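Local structure of M32 carboxypeptidase (Chitinophagaceae bacterium, 7A03) at residues 95-98 against 99-103; 299-302 against 303-306; 484-487 against 488-491. The protein probably removes amino acids one at a time from the C-termini of peptides as a metal-dependent carboxypeptidase of the M32 family. All coordinates share one frame; numbering follows the deposited sequence.

The three contacts are local ones on three helices of a mostly helical single chain, and they lie at different depths. Interaction 2 is the deepest, its centre about 11 Å from the centre of the chain, and the only one whose side chains reach the HExxH-type pattern on helix 258-277, the probable metal-binding site, although these histidines carry no metal here. Interaction 3 starts the last helix; its centre is about 15 Å from that of interaction 2, their nearest atoms about 6 Å apart, and both pack on helix 420-439. Interaction 1 is a surface turn well away from both, with centres about 36 Å from interaction 2 and 37 Å from interaction 3.

Interaction 1 (95-98 against 99-103); sequences YDKN and KKYPA
Asn-98 O accepts the backbone N-H of Tyr-101 at 3.2 Å, and Lys-97 O accepts that of Lys-100 at 3.1 Å; both are i to i+3 bonds, of the 3-10 type, in the last part of helix 82-100. They lead into the short link between helix 82-100 and helix 103-126, with Pro-102 at the N-cap of the latter. The remaining bonds, from Lys-99 N and Lys-100 N back to Asp-96 O, are weak.

Two side-chain pairs, each four residues apart, flank the turn. Lys-99 bends at chi2 (-72°), which takes its chain up beside Tyr-95, where Lys-99 CE lies 3.5 Å from Tyr-95 CZ in an oblique approach. Their polar ends are tied to the chain after helix 44-62, Lys-99 NZ to Thr-63 O and Tyr-95 OH to Ala-64 O.

The other pair is Lys-97 and Tyr-101. The tyrosine ring presents its edge to the helix: Lys-97 O lies in the ring plane, 3.3 Å from Tyr-101 CD1. The lysine, kinked at chi2 and chi3, passes close to Tyr-101 CE1; its ammonium also forms a salt bridge with Glu-163, while the phenol bonds to Glu-146. Between them, Lys-97 NZ donates to Tyr-101 OH at 2.8 Å.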
ATOM      1  N   TYR A  95      11.017  -7.013  18.723  1.00 19.24           N
ATOM      2  CA  TYR A  95      11.005  -8.173  19.605  1.00 19.63           C
ATOM      3  C   TYR A  95      10.155  -7.915  20.840  1.00 24.65           C
ATOM      4  O   TYR A  95       9.351  -8.770  21.232  1.00 28.86           O
ATOM      5  CB  TYR A  95      12.447  -8.509  19.989  1.00 18.73           C
ATOM      6  CG  TYR A  95      12.625  -9.683  20.926  1.00 19.97           C
ATOM      7  CD1 TYR A  95      12.611  -9.511  22.309  1.00 20.97           C
ATOM      8  CD2 TYR A  95      12.841 -10.961  20.424  1.00 20.70           C
ATOM      9  CE1 TYR A  95      12.794 -10.594  23.164  1.00 21.31           C
ATOM     10  CE2 TYR A  95      13.024 -12.052  21.280  1.00 17.36           C
ATOM     11  CZ  TYR A  95      12.995 -11.858  22.638  1.00 20.83           C
ATOM     12  OH  TYR A  95      13.180 -12.938  23.466  1.00 25.68           O
ATOM     13  N   ASP A  96      10.293  -6.732  21.449  1.00 18.48           N
ATOM     14  CA  ASP A  96       9.601  -6.454  22.709  1.00 25.53           C
ATOM     15  C   ASP A  96       8.104  -6.274  22.498  1.00 31.43           C
ATOM     16  O   ASP A  96       7.298  -6.577  23.404  1.00 37.56           O
ATOM     17  CB  ASP A  96      10.189  -5.210  23.375  1.00 31.12           C
ATOM     18  CG  ASP A  96      11.516  -5.481  24.055  1.00 34.02           C
ATOM     19  OD1 ASP A  96      11.797  -6.655  24.386  1.00 31.40           O
ATOM     20  OD2 ASP A  96      12.273  -4.513  24.273  1.00 36.68           O
ATOM     21  N   LYS A  97       7.718  -5.777  21.318  1.00 32.15           N
ATOM     22  CA  LYS A  97       6.300  -5.665  21.000  1.00 37.92           C
ATOM     23  C   LYS A  97       5.556  -6.962  21.316  1.00 33.24           C
ATOM     24  O   LYS A  97       4.540  -6.954  22.021  1.00 31.82           O
ATOM     25  CB  LYS A  97       6.141  -5.262  19.535  1.00 40.44           C
ATOM     26  CG  LYS A  97       4.828  -4.586  19.232  1.00 48.89           C
ATOM     27  CD  LYS A  97       4.056  -5.413  18.230  1.00 50.82           C
ATOM     28  CE  LYS A  97       2.575  -5.262  18.460  1.00 53.29           C
ATOM     29  NZ  LYS A  97       1.738  -6.110  17.567  1.00 51.18           N
ATOM     30  N   ASN A  98       6.081  -8.096  20.842  1.00 33.67           N
ATOM     31  CA  ASN A  98       5.451  -9.384  21.129  1.00 31.55           C
ATOM     32  C   ASN A  98       5.406  -9.667  22.627  1.00 34.02           C
ATOM     33  O   ASN A  98       4.446 -10.269  23.128  1.00 26.07           O
ATOM     34  CB  ASN A  98       6.201 -10.505  20.407  1.00 38.51           C
ATOM     35  CG  ASN A  98       6.204 -10.328  18.904  1.00 44.90           C
ATOM     36  OD1 ASN A  98       5.156 -10.356  18.265  1.00 47.77           O
ATOM     37  ND2 ASN A  98       7.388 -10.149  18.331  1.00 45.89           N
ATOM     38  N   LYS A  99       6.440  -9.258  23.360  1.00 25.59           N
ATOM     39  CA  LYS A  99       6.483  -9.578  24.780  1.00 31.29           C
ATOM     40  C   LYS A  99       5.483  -8.766  25.591  1.00 32.07           C
ATOM     41  O   LYS A  99       5.229  -9.106  26.751  1.00 34.42           O
ATOM     42  CB  LYS A  99       7.910  -9.433  25.318  1.00 35.02           C
ATOM     43  CG  LYS A  99       8.958 -10.199  24.497  1.00 34.02           C
ATOM     44  CD  LYS A  99       8.845 -11.712  24.690  1.00 32.50           C
ATOM     45  CE  LYS A  99       9.710 -12.470  23.677  1.00 32.91           C
ATOM     46  NZ  LYS A  99       9.729 -13.942  23.925  1.00 30.54           N
ATOM     47  N   LYS A 100       4.900  -7.716  25.007  1.00 29.61           N
ATOM     48  CA  LYS A 100       3.844  -6.998  25.724  1.00 28.68           C
ATOM     49  C   LYS A 100       2.551  -7.816  25.874  1.00 29.75           C
ATOM     50  O   LYS A 100       1.811  -7.613  26.843  1.00 33.48           O
ATOM     51  CB  LYS A 100       3.557  -5.651  25.053  1.00 27.93           C
ATOM     52  CG  LYS A 100       4.576  -4.572  25.373  1.00 35.11           C
ATOM     53  CD  LYS A 100       4.396  -3.355  24.468  1.00 35.30           C
ATOM     54  CE  LYS A 100       5.595  -2.417  24.551  1.00 41.88           C
ATOM     55  NZ  LYS A 100       5.777  -1.631  23.296  1.00 45.70           N
ATOM     56  N   TYR A 101       2.252  -8.727  24.947  1.00 24.68           N
ATOM     57  CA  TYR A 101       0.906  -9.316  24.879  1.00 25.10           C
ATOM     58  C   TYR A 101       0.762 -10.489  25.846  1.00 21.12           C
ATOM     59  O   TYR A 101       1.604 -11.397  25.840  1.00 27.75           O
ATOM     60  CB  TYR A 101       0.629  -9.863  23.493  1.00 20.55           C
ATOM     61  CG  TYR A 101       0.368  -8.833  22.428  1.00 23.24           C
ATOM     62  CD1 TYR A 101       1.399  -8.049  21.937  1.00 25.95           C
ATOM     63  CD2 TYR A 101      -0.907  -8.665  21.886  1.00 20.74           C
ATOM     64  CE1 TYR A 101       1.171  -7.115  20.949  1.00 28.79           C
ATOM     65  CE2 TYR A 101      -1.141  -7.738  20.894  1.00 23.03           C
ATOM     66  CZ  TYR A 101      -0.100  -6.963  20.434  1.00 27.05           C
ATOM     67  OH  TYR A 101      -0.330  -6.039  19.444  1.00 27.38           O
ATOM     68  N   PRO A 102      -0.315 -10.547  26.623  1.00 20.82           N
ATOM     69  CA  PRO A 102      -0.620 -11.775  27.369  1.00 21.14           C
ATOM     70  C   PRO A 102      -1.069 -12.862  26.408  1.00 19.36           C
ATOM     71  O   PRO A 102      -1.727 -12.599  25.397  1.00 21.86           O
ATOM     72  CB  PRO A 102      -1.777 -11.361  28.289  1.00 22.28           C
ATOM     73  CG  PRO A 102      -1.874  -9.849  28.175  1.00 26.06           C
ATOM     74  CD  PRO A 102      -1.339  -9.509  26.826  1.00 26.77           C
ATOM     75  N   ALA A 103      -0.711 -14.108  26.745  1.00 20.00           N
ATOM     76  CA  ALA A 103      -1.026 -15.240  25.879  1.00 21.17           C
ATOM     77  C   ALA A 103      -2.530 -15.371  25.639  1.00 15.94           C
ATOM     78  O   ALA A 103      -2.960 -15.707  24.523  1.00 19.97           O
ATOM     79  CB  ALA A 103      -0.431 -16.531  26.459  1.00 19.44           C
TER

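Interaction 2 (299-302 against 303-306); sequences QSRL and WENN
The indole of Trp-303 has Leu-302 CD2 over one face, a CH-pi contact 4.2 Å from the centroid of the five-membered ring and 12° off its normal. At the edge, Gln-299 O lies in the ring plane, 3.3 Å from Trp-303 CD1, and the same oxygen accepts the Trp-303 backbone N-H. Water 1 joins Trp-303 NE1, by a weak bond, to Gln-299 OE1, which His-464 also holds.

The guanidinium of Arg-301 is the second flat group. Glu-304 OE1 comes to its edge, 2.8 Å from Arg-301 NH2, in a salt bridge that uses the syn side of the carboxylate; the two planes are only 22° apart. Glu-304 CG lies opposite the backbone N (chi1 -179°) and the chain runs on extended, alongside the arginine. Water 2 closes a ring, accepting from Arg-301 NH2 and donating to Glu-304 OE2 at 2.6 Å. Tyr-358 adds a cation-pi contact to Arg-301.

At 303-306 the helix widens: Arg-301 O takes Asn-305 N at 2.9 Å and, weakly, Asn-306 N, as in a pi-type turn. Glu-304 OE2 also pairs with Arg-309, while OE1 is hydrogen-bonded to ND1 of His-267, the first histidine of an HExxH-type sequence that carries no metal here. Glu-304 would thus probably be a second-shell residue of an M32 metal site.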
ATOM      1  N   GLN A 299       5.913   4.652  -3.433  1.00 12.83           N
ATOM      2  CA  GLN A 299       6.598   4.199  -4.652  1.00 12.20           C
ATOM      3  C   GLN A 299       5.615   3.720  -5.725  1.00 11.60           C
ATOM      4  O   GLN A 299       5.728   4.100  -6.915  1.00 13.92           O
ATOM      5  CB  GLN A 299       7.581   3.095  -4.279  1.00 13.92           C
ATOM      6  CG  GLN A 299       8.631   3.570  -3.309  1.00 11.72           C
ATOM      7  CD  GLN A 299       9.366   4.781  -3.843  1.00 12.37           C
ATOM      8  OE1 GLN A 299      10.232   4.664  -4.710  1.00 13.06           O
ATOM      9  NE2 GLN A 299       9.005   5.968  -3.339  1.00 13.30           N
ATOM     10  N   SER A 300       4.607   2.945  -5.315  1.00 11.82           N
ATOM     11  CA  SER A 300       3.600   2.512  -6.290  1.00 11.39           C
ATOM     12  C   SER A 300       2.830   3.686  -6.895  1.00 13.63           C
ATOM     13  O   SER A 300       2.605   3.738  -8.118  1.00 12.90           O
ATOM     14  CB  SER A 300       2.648   1.468  -5.696  1.00 14.16           C
ATOM     15  OG  SER A 300       1.843   2.013  -4.670  1.00 16.93           O
ATOM     16  N   ARG A 301       2.417   4.641  -6.054  1.00 12.63           N
ATOM     17  CA  ARG A 301       1.621   5.755  -6.551  1.00 12.01           C
ATOM     18  C   ARG A 301       2.449   6.750  -7.353  1.00 13.64           C
ATOM     19  O   ARG A 301       1.923   7.354  -8.296  1.00 12.31           O
ATOM     20  CB  ARG A 301       0.933   6.484  -5.396  1.00 12.20           C
ATOM     21  CG  ARG A 301      -0.172   5.671  -4.721  1.00 14.42           C
ATOM     22  CD  ARG A 301      -1.274   5.222  -5.679  1.00 13.23           C
ATOM     23  NE  ARG A 301      -2.434   4.755  -4.920  1.00 16.34           N
ATOM     24  CZ  ARG A 301      -3.500   4.149  -5.434  1.00 15.11           C
ATOM     25  NH1 ARG A 301      -4.504   3.833  -4.634  1.00 15.47           N
ATOM     26  NH2 ARG A 301      -3.594   3.891  -6.736  1.00 16.59           N
ATOM     27  N   LEU A 302       3.725   6.952  -6.985  1.00 12.20           N
ATOM     28  CA  LEU A 302       4.553   7.889  -7.732  1.00 12.39           C
ATOM     29  C   LEU A 302       4.692   7.423  -9.164  1.00 12.30           C
ATOM     30  O   LEU A 302       4.554   8.225 -10.105  1.00 12.87           O
ATOM     31  CB  LEU A 302       5.931   8.020  -7.084  1.00 12.43           C
ATOM     32  CG  LEU A 302       6.938   8.979  -7.736  1.00 12.67           C
ATOM     33  CD1 LEU A 302       7.843   9.578  -6.668  1.00 13.22           C
ATOM     34  CD2 LEU A 302       7.785   8.269  -8.785  1.00 14.82           C
ATOM     35  N   TRP A 303       4.941   6.119  -9.357  1.00 12.04           N
ATOM     36  CA  TRP A 303       5.055   5.658 -10.737  1.00 13.17           C
ATOM     37  C   TRP A 303       3.699   5.559 -11.431  1.00 12.72           C
ATOM     38  O   TRP A 303       3.566   5.952 -12.600  1.00 12.10           O
ATOM     39  CB  TRP A 303       5.784   4.322 -10.785  1.00 12.85           C
ATOM     40  CG  TRP A 303       7.256   4.416 -10.540  1.00 11.77           C
ATOM     41  CD1 TRP A 303       7.905   4.232  -9.357  1.00 11.74           C
ATOM     42  CD2 TRP A 303       8.270   4.691 -11.515  1.00 11.89           C
ATOM     43  NE1 TRP A 303       9.265   4.347  -9.533  1.00 12.32           N
ATOM     44  CE2 TRP A 303       9.511   4.657 -10.848  1.00 11.92           C
ATOM     45  CE3 TRP A 303       8.250   4.967 -12.891  1.00 13.72           C
ATOM     46  CZ2 TRP A 303      10.722   4.862 -11.507  1.00 12.69           C
ATOM     47  CZ3 TRP A 303       9.463   5.176 -13.544  1.00 12.60           C
ATOM     48  CH2 TRP A 303      10.675   5.137 -12.850  1.00 12.92           C
ATOM     49  N   GLU A 304       2.673   5.076 -10.729  1.00 11.88           N
ATOM     50  CA  GLU A 304       1.384   4.866 -11.378  1.00 11.89           C
ATOM     51  C   GLU A 304       0.760   6.183 -11.820  1.00 13.24           C
ATOM     52  O   GLU A 304       0.189   6.276 -12.916  1.00 12.27           O
ATOM     53  CB  GLU A 304       0.435   4.133 -10.428  1.00 11.77           C
ATOM     54  CG  GLU A 304      -0.925   3.872 -11.062  1.00 13.19           C
ATOM     55  CD  GLU A 304      -2.024   3.611 -10.057  1.00 16.90           C
ATOM     56  OE1 GLU A 304      -1.723   3.551  -8.849  1.00 14.77           O
ATOM     57  OE2 GLU A 304      -3.198   3.482 -10.484  1.00 14.67           O
ATOM     58  N   ASN A 305       0.845   7.201 -10.968  1.00 12.73           N
ATOM     59  CA  ASN A 305       0.027   8.398 -11.093  1.00 12.65           C
ATOM     60  C   ASN A 305       0.848   9.641 -11.403  1.00 12.90           C
ATOM     61  O   ASN A 305       0.671  10.231 -12.469  1.00 13.12           O
ATOM     62  CB  ASN A 305      -0.788   8.576  -9.810  1.00 12.70           C
ATOM     63  CG  ASN A 305      -1.916   7.564  -9.702  1.00 13.75           C
ATOM     64  OD1 ASN A 305      -2.243   6.873 -10.676  1.00 14.84           O
ATOM     65  ND2 ASN A 305      -2.515   7.459  -8.516  1.00 15.00           N
ATOM     66  N   ASN A 306       1.746  10.051 -10.504  1.00 12.98           N
ATOM     67  CA  ASN A 306       2.527  11.264 -10.753  1.00 13.21           C
ATOM     68  C   ASN A 306       3.340  11.159 -12.037  1.00 15.39           C
ATOM     69  O   ASN A 306       3.539  12.167 -12.730  1.00 15.74           O
ATOM     70  CB  ASN A 306       3.426  11.568  -9.561  1.00 13.24           C
ATOM     71  CG  ASN A 306       2.647  11.650  -8.273  1.00 13.25           C
ATOM     72  OD1 ASN A 306       2.237  10.630  -7.724  1.00 13.72           O
ATOM     73  ND2 ASN A 306       2.386  12.870  -7.816  1.00 15.69           N
TER
HETATM   74  O   HOH W   1      10.102   2.955  -6.969  1.00 11.84           O
HETATM   75  O   HOH W   2      -5.319   3.046  -8.977  1.00 37.85           O

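Interaction 3 (484-487 against 488-491); sequences LQFS and YFLD
Gln-485 O is gripped twice: by the backbone N-H of Tyr-488 at 3.2 Å and by water 3, which donates to it at 2.7 Å. That water in turn accepts from Phe-489 N at 3.0 Å, bridging the place where Gln-485 O and Phe-489 N are too far apart to bond directly. This is the first turn of helix 486-497, and the regular i to i+4 pattern follows with Leu-490 N to Phe-486 O and Asp-491 N to Ser-487 O.

The extended Gln-485 side chain crosses Tyr-488 at a slant, putting Gln-485 OE1 3.5 Å from Tyr-488 CE1 with amide and ring planes 28° apart; the edge of that ring also meets Gln-485 O in its plane.

With CG anti to the backbone N (chi1 174°), Phe-486 carries its ring to two neighbours, CE1 3.7 Å from Phe-489 CD2 and CE2 3.8 Å from Leu-490 CB. The two phenyl rings meet obliquely, their planes at 36°, and each makes an edge-to-face contact with Phe-427 of helix 420-439. Gln-485 N bonds to Gln-431 of that same helix.

Backbone and water bonds thus hold the turn, while the contacts among Phe-486, Phe-489 and Leu-490 are apolar.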
ATOM      1  N   LEU A 484       5.663  15.629   5.964  1.00 17.05           N
ATOM      2  CA  LEU A 484       4.589  15.365   5.013  1.00 14.70           C
ATOM      3  C   LEU A 484       3.583  16.509   5.019  1.00 15.60           C
ATOM      4  O   LEU A 484       3.020  16.853   6.064  1.00 20.22           O
ATOM      5  CB  LEU A 484       3.898  14.041   5.340  1.00 17.71           C
ATOM      6  CG  LEU A 484       2.700  13.720   4.435  1.00 18.38           C
ATOM      7  CD1 LEU A 484       3.107  13.734   2.960  1.00 19.14           C
ATOM      8  CD2 LEU A 484       2.044  12.398   4.818  1.00 18.31           C
ATOM      9  N   GLN A 485       3.366  17.093   3.847  1.00 15.71           N
ATOM     10  CA  GLN A 485       2.450  18.215   3.677  1.00 16.01           C
ATOM     11  C   GLN A 485       1.504  17.891   2.537  1.00 15.18           C
ATOM     12  O   GLN A 485       1.948  17.706   1.396  1.00 17.01           O
ATOM     13  CB  GLN A 485       3.221  19.509   3.405  1.00 19.58           C
ATOM     14  CG  GLN A 485       4.029  19.936   4.613  1.00 20.88           C
ATOM     15  CD  GLN A 485       4.941  21.109   4.345  1.00 23.38           C
ATOM     16  OE1 GLN A 485       5.393  21.331   3.224  1.00 23.48           O
ATOM     17  NE2 GLN A 485       5.228  21.874   5.394  1.00 26.19           N
ATOM     18  N   PHE A 486       0.204  17.822   2.852  1.00 15.67           N
ATOM     19  CA  PHE A 486      -0.820  17.570   1.850  1.00 18.58           C
ATOM     20  C   PHE A 486      -0.780  18.583   0.709  1.00 17.98           C
ATOM     21  O   PHE A 486      -1.240  18.275  -0.398  1.00 16.23           O
ATOM     22  CB  PHE A 486      -2.201  17.573   2.519  1.00 16.86           C
ATOM     23  CG  PHE A 486      -3.337  17.473   1.552  1.00 18.50           C
ATOM     24  CD1 PHE A 486      -3.675  16.248   0.990  1.00 17.43           C
ATOM     25  CD2 PHE A 486      -4.048  18.602   1.171  1.00 15.74           C
ATOM     26  CE1 PHE A 486      -4.702  16.142   0.080  1.00 19.31           C
ATOM     27  CE2 PHE A 486      -5.080  18.495   0.256  1.00 16.77           C
ATOM     28  CZ  PHE A 486      -5.415  17.266  -0.283  1.00 20.14           C
ATOM     29  N   SER A 487      -0.254  19.787   0.955  1.00 19.60           N
ATOM     30  CA  SER A 487      -0.214  20.817  -0.081  1.00 19.35           C
ATOM     31  C   SER A 487       0.430  20.322  -1.377  1.00 17.21           C
ATOM     32  O   SER A 487       0.034  20.727  -2.480  1.00 16.83           O
ATOM     33  CB  SER A 487       0.517  22.049   0.447  1.00 21.07           C
ATOM     34  OG  SER A 487       1.841  21.730   0.836  1.00 22.10           O
ATOM     35  N   TYR A 488       1.438  19.456  -1.271  1.00 16.40           N
ATOM     36  CA  TYR A 488       2.077  18.944  -2.478  1.00 15.21           C
ATOM     37  C   TYR A 488       1.086  18.169  -3.340  1.00 15.00           C
ATOM     38  O   TYR A 488       1.011  18.369  -4.570  1.00 17.09           O
ATOM     39  CB  TYR A 488       3.252  18.049  -2.096  1.00 16.20           C
ATOM     40  CG  TYR A 488       4.492  18.755  -1.588  1.00 16.33           C
ATOM     41  CD1 TYR A 488       4.671  19.002  -0.240  1.00 21.70           C
ATOM     42  CD2 TYR A 488       5.503  19.134  -2.464  1.00 15.28           C
ATOM     43  CE1 TYR A 488       5.819  19.620   0.224  1.00 22.38           C
ATOM     44  CE2 TYR A 488       6.658  19.752  -2.013  1.00 20.92           C
ATOM     45  CZ  TYR A 488       6.808  19.989  -0.668  1.00 20.10           C
ATOM     46  OH  TYR A 488       7.954  20.594  -0.214  1.00 26.07           O
ATOM     47  N   PHE A 489       0.332  17.252  -2.711  1.00 14.78           N
ATOM     48  CA  PHE A 489      -0.692  16.524  -3.445  1.00 14.85           C
ATOM     49  C   PHE A 489      -1.726  17.486  -4.014  1.00 14.92           C
ATOM     50  O   PHE A 489      -2.170  17.321  -5.156  1.00 14.89           O
ATOM     51  CB  PHE A 489      -1.377  15.494  -2.554  1.00 16.24           C
ATOM     52  CG  PHE A 489      -2.371  14.650  -3.282  1.00 14.96           C
ATOM     53  CD1 PHE A 489      -1.968  13.501  -3.958  1.00 15.91           C
ATOM     54  CD2 PHE A 489      -3.702  15.003  -3.313  1.00 14.44           C
ATOM     55  CE1 PHE A 489      -2.892  12.726  -4.651  1.00 14.43           C
ATOM     56  CE2 PHE A 489      -4.631  14.230  -4.009  1.00 14.31           C
ATOM     57  CZ  PHE A 489      -4.221  13.087  -4.672  1.00 14.46           C
ATOM     58  N   LEU A 490      -2.111  18.507  -3.235  1.00 15.24           N
ATOM     59  CA  LEU A 490      -3.122  19.432  -3.727  1.00 15.56           C
ATOM     60  C   LEU A 490      -2.636  20.144  -4.982  1.00 15.72           C
ATOM     61  O   LEU A 490      -3.373  20.251  -5.966  1.00 15.80           O
ATOM     62  CB  LEU A 490      -3.533  20.436  -2.651  1.00 15.91           C
ATOM     63  CG  LEU A 490      -4.613  21.442  -3.087  1.00 17.71           C
ATOM     64  CD1 LEU A 490      -5.856  20.717  -3.564  1.00 20.30           C
ATOM     65  CD2 LEU A 490      -4.961  22.441  -1.989  1.00 23.47           C
ATOM     66  N   ASP A 491      -1.396  20.642  -4.963  1.00 15.79           N
ATOM     67  CA  ASP A 491      -0.899  21.393  -6.117  1.00 17.53           C
ATOM     68  C   ASP A 491      -0.794  20.492  -7.338  1.00 16.36           C
ATOM     69  O   ASP A 491      -1.124  20.910  -8.458  1.00 17.86           O
ATOM     70  CB  ASP A 491       0.463  22.032  -5.828  1.00 16.13           C
ATOM     71  CG  ASP A 491       0.404  23.101  -4.754  1.00 18.63           C
ATOM     72  OD1 ASP A 491      -0.714  23.477  -4.341  1.00 17.58           O
ATOM     73  OD2 ASP A 491       1.493  23.561  -4.342  1.00 22.71           O
TER
HETATM   74  O   HOH W   3       1.231  15.709  -0.338  1.00 14.44           O